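Local atomic coordinates of HTH-type transcriptional regulator YgaV (Escherichia coli K12, PDB entry 3CUO), a protein that regulates gene expression in response to sulfide, acting as both repressor and activator, and represses many anaerobic respiratory genes when sulfide compounds are absent. Residues M32-P37 / Y79-E84. Residues are numbered along the deposited sequence; the frame is centred on the assembly and turned at random.
Sequences MLSGSP and YSIKNE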
# COMPACT_ATOMS: atom_id res chain seq x y z
N MET A 32 -11.61 10.57 -3.93
CA MET A 32 -12.83 11.13 -4.51
C MET A 32 -13.98 10.15 -4.49
O MET A 32 -15.16 10.52 -4.32
CB MET A 32 -12.59 11.60 -5.96
CG MET A 32 -13.70 12.55 -6.53
SD MET A 32 -13.74 14.22 -5.72
CE MET A 32 -12.08 14.74 -5.66
N LEU A 33 -13.69 8.88 -4.75
CA LEU A 33 -14.78 7.92 -4.77
C LEU A 33 -15.30 7.60 -3.38
O LEU A 33 -16.42 7.14 -3.27
CB LEU A 33 -14.37 6.65 -5.50
CG LEU A 33 -14.04 6.70 -7.00
CD1 LEU A 33 -13.71 5.24 -7.43
CD2 LEU A 33 -15.19 7.32 -7.77
N SER A 34 -14.50 7.77 -2.32
CA SER A 34 -14.99 7.44 -0.97
C SER A 34 -16.28 8.19 -0.66
O SER A 34 -16.36 9.42 -0.78
CB SER A 34 -13.96 7.79 0.12
OG SER A 34 -12.71 7.15 -0.10
N GLY A 35 -17.29 7.43 -0.27
CA GLY A 35 -18.58 8.00 0.07
C GLY A 35 -19.43 8.39 -1.11
O GLY A 35 -20.64 8.68 -0.95
N SER A 36 -18.85 8.36 -2.31
CA SER A 36 -19.45 9.06 -3.45
C SER A 36 -19.54 8.16 -4.62
O SER A 36 -18.93 8.41 -5.66
CB SER A 36 -18.63 10.28 -3.80
OG SER A 36 -18.28 10.97 -2.61
N PRO A 37 -20.38 7.14 -4.49
CA PRO A 37 -20.45 6.11 -5.47
C PRO A 37 -21.14 6.68 -6.69
O PRO A 37 -21.85 7.67 -6.58
CB PRO A 37 -21.34 5.07 -4.80
CG PRO A 37 -22.27 5.91 -3.97
CD PRO A 37 -21.43 6.99 -3.46
N TYR A 79 -18.39 4.89 -11.45
CA TYR A 79 -17.52 4.10 -10.69
C TYR A 79 -17.76 4.32 -9.19
O TYR A 79 -18.12 5.44 -8.76
CB TYR A 79 -16.05 4.44 -11.05
CG TYR A 79 -15.73 4.25 -12.53
CD1 TYR A 79 -15.18 3.07 -12.98
CD2 TYR A 79 -15.98 5.24 -13.45
CE1 TYR A 79 -14.90 2.88 -14.31
CE2 TYR A 79 -15.71 5.04 -14.80
CZ TYR A 79 -15.15 3.84 -15.20
OH TYR A 79 -14.80 3.60 -16.53
N SER A 80 -17.53 3.27 -8.42
CA SER A 80 -17.66 3.26 -6.97
C SER A 80 -16.60 2.32 -6.34
O SER A 80 -16.10 1.37 -6.97
CB SER A 80 -19.14 2.91 -6.61
OG SER A 80 -19.24 1.54 -6.30
N ILE A 81 -16.27 2.57 -5.07
CA ILE A 81 -15.39 1.66 -4.35
C ILE A 81 -16.12 0.38 -4.10
O ILE A 81 -17.23 0.43 -3.68
CB ILE A 81 -14.74 2.26 -3.08
CG1 ILE A 81 -13.61 3.19 -3.55
CG2 ILE A 81 -14.12 1.09 -2.17
CD1 ILE A 81 -13.33 4.32 -2.76
N LYS A 82 -15.47 -0.74 -4.43
CA LYS A 82 -15.95 -2.08 -4.22
C LYS A 82 -15.30 -2.73 -2.99
O LYS A 82 -15.98 -3.22 -2.14
CB LYS A 82 -15.61 -3.00 -5.43
CG LYS A 82 -16.41 -4.39 -5.41
CD LYS A 82 -15.77 -5.45 -6.25
CE LYS A 82 -16.18 -6.87 -5.79
NZ LYS A 82 -17.69 -7.11 -6.00
N ASN A 83 -13.97 -2.71 -2.92
CA ASN A 83 -13.21 -3.39 -1.85
C ASN A 83 -13.14 -2.49 -0.63
O ASN A 83 -12.51 -1.42 -0.66
CB ASN A 83 -11.80 -3.71 -2.36
CG ASN A 83 -11.08 -4.60 -1.47
OD1 ASN A 83 -11.41 -4.64 -0.29
ND2 ASN A 83 -10.12 -5.38 -2.01
N GLU A 84 -13.73 -2.90 0.48
CA GLU A 84 -13.71 -2.05 1.64
C GLU A 84 -12.32 -1.90 2.25
O GLU A 84 -12.11 -0.93 2.91
CB GLU A 84 -14.78 -2.43 2.66
CG GLU A 84 -16.12 -1.66 2.41
CD GLU A 84 -17.31 -2.26 3.19
OE1 GLU A 84 -17.09 -3.18 4.04
OE2 GLU A 84 -18.49 -1.86 2.96
O HOH W 1 -17.47 4.69 -3.80
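Ile-81, at the end of strand 77-81, sets the tip of its longer branch against the base of Leu-33, on the last turn of helix 24-33. Its chi1 of -76° places CG1 anti to the carbonyl carbon, beside the backbone N and 4.0 Å from Leu-33 CB; beyond it CD1 lies 3.7 Å from Leu-33 CB and equally near Ser-34 N. Leu-33 points its CB toward the strand, and its methyls reach the preceding part of it: CD2 lies 3.6 Å from Tyr-79 O and CD1 approaches Tyr-79 CB; the rest of the Tyr-79 side chain packs on Leu-59 and Arg-63 of helix 52-64. On the more open side, Pro-37 CB meets Ser-80 CB at 3.6 Å, while Ser-80 OG hydrogen-bonds to Asp-69 OD1 of the neighbouring strand.

The chain between these two patches folds as a type II turn from Leu-33 to Ser-36, closed by the Ser-36 N to Leu-33 O hydrogen bond. A water donates to Leu-33 O at 2.7 Å and accepts from Ile-81 N, also at 2.7 Å. Aliphatic packing thus joins the helix end to the central strand of the winged helix-turn-helix sheet, and the single water satisfies the Ile-81 amide while linking the two backbones.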